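Local coordinates for protein nonaheme cytochrome c (Desulfovibrio desulfuricans, PDB 1DUW) that carries electrons through covalently bound c-type hemes, probably as a partner of periplasmic hydrogenase in an electron transfer chain, at residues 32-37 with 131-136. Numbering follows the deposited sequence.
With HEC (heme c), chain C.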
# COMPACT_ATOMS: atom_id res chain seq x y z
N PRO A 32 4.06 -17.17 -6.43
CA PRO A 32 5.30 -16.41 -6.64
C PRO A 32 5.02 -14.96 -7.06
O PRO A 32 4.01 -14.62 -7.67
CB PRO A 32 5.98 -17.21 -7.75
CG PRO A 32 5.49 -18.62 -7.53
CD PRO A 32 4.02 -18.42 -7.23
N ALA A 33 5.98 -14.11 -6.70
CA ALA A 33 5.92 -12.68 -6.94
C ALA A 33 6.59 -12.25 -8.24
O ALA A 33 7.68 -12.73 -8.56
CB ALA A 33 6.59 -11.95 -5.77
N VAL A 34 5.95 -11.34 -8.96
CA VAL A 34 6.57 -10.88 -10.21
C VAL A 34 7.13 -9.47 -9.99
O VAL A 34 6.43 -8.49 -9.75
CB VAL A 34 5.62 -10.93 -11.41
CG1 VAL A 34 6.15 -10.10 -12.57
CG2 VAL A 34 5.42 -12.37 -11.86
N PHE A 35 8.46 -9.36 -10.05
CA PHE A 35 9.08 -8.05 -9.80
C PHE A 35 9.40 -7.31 -11.10
O PHE A 35 10.15 -7.80 -11.94
CB PHE A 35 10.32 -8.26 -8.91
CG PHE A 35 11.04 -6.96 -8.59
CD1 PHE A 35 10.58 -6.11 -7.61
CD2 PHE A 35 12.19 -6.64 -9.31
CE1 PHE A 35 11.24 -4.92 -7.33
CE2 PHE A 35 12.84 -5.46 -9.04
CZ PHE A 35 12.38 -4.60 -8.06
N ASN A 36 8.81 -6.14 -11.26
CA ASN A 36 9.06 -5.39 -12.50
C ASN A 36 10.35 -4.60 -12.30
O ASN A 36 10.38 -3.48 -11.82
CB ASN A 36 7.88 -4.50 -12.84
CG ASN A 36 7.98 -3.88 -14.22
OD1 ASN A 36 9.09 -3.74 -14.75
ND2 ASN A 36 6.84 -3.50 -14.78
N HIS A 37 11.45 -5.26 -12.64
CA HIS A 37 12.75 -4.62 -12.46
C HIS A 37 12.91 -3.33 -13.24
O HIS A 37 13.40 -2.33 -12.70
CB HIS A 37 13.82 -5.66 -12.86
CG HIS A 37 15.11 -5.28 -12.19
ND1 HIS A 37 15.79 -4.13 -12.57
CD2 HIS A 37 15.81 -5.84 -11.19
CE1 HIS A 37 16.88 -4.00 -11.83
NE2 HIS A 37 16.88 -5.03 -11.01
N HIS A 131 2.08 -11.11 -4.76
CA HIS A 131 2.03 -12.54 -5.05
C HIS A 131 1.08 -12.75 -6.21
O HIS A 131 -0.04 -13.20 -6.01
CB HIS A 131 1.51 -13.27 -3.81
CG HIS A 131 2.61 -13.28 -2.80
ND1 HIS A 131 3.71 -14.11 -3.00
CD2 HIS A 131 2.83 -12.60 -1.66
CE1 HIS A 131 4.55 -13.95 -1.99
NE2 HIS A 131 4.04 -13.05 -1.19
N ASN A 132 1.55 -12.37 -7.38
CA ASN A 132 0.71 -12.34 -8.56
C ASN A 132 1.14 -13.04 -9.82
O ASN A 132 0.56 -12.64 -10.85
CB ASN A 132 0.64 -10.80 -8.88
CG ASN A 132 2.05 -10.31 -9.17
OD1 ASN A 132 3.03 -11.06 -9.24
ND2 ASN A 132 2.19 -8.99 -9.37
N VAL A 133 2.06 -13.99 -9.79
CA VAL A 133 2.48 -14.60 -11.05
C VAL A 133 1.28 -15.16 -11.81
O VAL A 133 0.37 -15.72 -11.22
CB VAL A 133 3.55 -15.69 -10.88
CG1 VAL A 133 2.98 -16.95 -10.24
CG2 VAL A 133 4.17 -16.04 -12.23
N THR A 134 1.35 -14.95 -13.12
CA THR A 134 0.34 -15.39 -14.06
C THR A 134 -0.02 -16.83 -13.76
O THR A 134 0.84 -17.64 -13.39
CB THR A 134 0.84 -15.28 -15.51
OG1 THR A 134 -0.09 -15.89 -16.42
CG2 THR A 134 2.16 -16.02 -15.68
N SER A 135 -1.29 -17.17 -13.94
CA SER A 135 -1.76 -18.54 -13.71
C SER A 135 -1.24 -19.47 -14.80
O SER A 135 -1.43 -20.69 -14.75
CB SER A 135 -3.28 -18.56 -13.59
OG SER A 135 -3.89 -17.98 -14.73
N SER A 136 -0.56 -18.93 -15.80
CA SER A 136 0.04 -19.73 -16.86
C SER A 136 1.18 -20.55 -16.24
O SER A 136 1.56 -21.57 -16.80
CB SER A 136 0.56 -18.87 -18.01
OG SER A 136 -0.51 -18.15 -18.59
FE HEC C . 5.03 -12.12 0.57
CHA HEC C . 7.70 -14.27 0.16
CHB HEC C . 3.51 -14.39 2.68
CHC HEC C . 2.37 -9.92 1.08
CHD HEC C . 6.57 -9.84 -1.44
NA HEC C . 5.51 -13.95 1.28
C1A HEC C . 6.65 -14.66 0.97
C2A HEC C . 6.58 -15.92 1.67
C3A HEC C . 5.40 -15.96 2.37
C4A HEC C . 4.73 -14.70 2.13
CMA HEC C . 4.96 -16.99 3.40
CAA HEC C . 7.74 -16.91 1.68
CBA HEC C . 7.68 -17.91 0.51
CGA HEC C . 6.47 -18.84 0.64
O1A HEC C . 5.65 -18.89 -0.30
O2A HEC C . 6.54 -19.72 1.53
NB HEC C . 3.31 -12.13 1.65
C1B HEC C . 2.90 -13.19 2.43
C2B HEC C . 1.62 -12.84 3.01
C3B HEC C . 1.27 -11.59 2.57
C4B HEC C . 2.36 -11.14 1.71
CMB HEC C . 0.80 -13.86 3.79
CAB HEC C . 0.02 -10.79 2.82
CBB HEC C . -0.33 -10.63 4.30
NC HEC C . 4.58 -10.25 -0.05
C1C HEC C . 3.43 -9.57 0.27
C2C HEC C . 3.49 -8.29 -0.41
C3C HEC C . 4.66 -8.24 -1.12
C4C HEC C . 5.35 -9.49 -0.90
CMC HEC C . 2.55 -7.18 0.01
CAC HEC C . 5.16 -7.11 -1.99
CBC HEC C . 5.33 -5.77 -1.31
ND HEC C . 6.78 -12.06 -0.44
C1D HEC C . 6.91 -11.19 -1.52
C2D HEC C . 8.13 -11.60 -2.19
C3D HEC C . 8.47 -12.83 -1.72
C4D HEC C . 7.55 -13.17 -0.66
CMD HEC C . 8.87 -10.78 -3.21
CAD HEC C . 9.58 -13.74 -2.25
CBD HEC C . 9.19 -14.51 -3.51
CGD HEC C . 8.15 -15.57 -3.21
O1D HEC C . 8.51 -16.61 -2.62
O2D HEC C . 6.99 -15.43 -3.62
O HOH W 1 4.32 -6.94 -10.91
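P32 and V133 meet through backbone and side chain together. The V133 N-H donates to P32 O at 2.9 Å. Beside it, CG1 of V133 packs on the proline ring, 3.5 Å from CD. CG1 stands between the backbone N and carbonyl carbon of its own residue (chi1 71°), which turns it to the ring and leaves CG2 for V34. V34 CG2 lies against V133, 3.8 Å from its CA and also in touch with CB and CG2.

V34 is also gripped by N132. OD1 of N132 takes the V34 N-H at 2.9 Å, in the plane of the amide, and the same oxygen lies close to V34 CB. The bond is somewhat bent, with an N-H...O angle of 140°. On the other side of the amide, ND2 weakly reaches a water that lies 2.9 Å from V34 O and may donate to it. N132 thus holds the V34 N-H directly; the link to its C=O through water is at most weak.

H131 carries the contact to the heme. Its NE2 binds the iron at 2.2 Å, opposite H81, the bis-histidine coordination of class III cytochromes c. H131 ends a CxxCH motif whose C127 is covalently bound to the same heme. Its ND1 is hydrogen-bonded to K31 O, which would fix the rotation of the imidazole. The CB of A33 rests on the heme methyl CMD at 3.6 Å.

The contact ties strand 33-35 to the loop between helices 124-130 and 139-146. Strand 14-16 pairs antiparallel with 33-35, and its V15 touches both P32 and V133. T162 of helix 152-165 packs against V34.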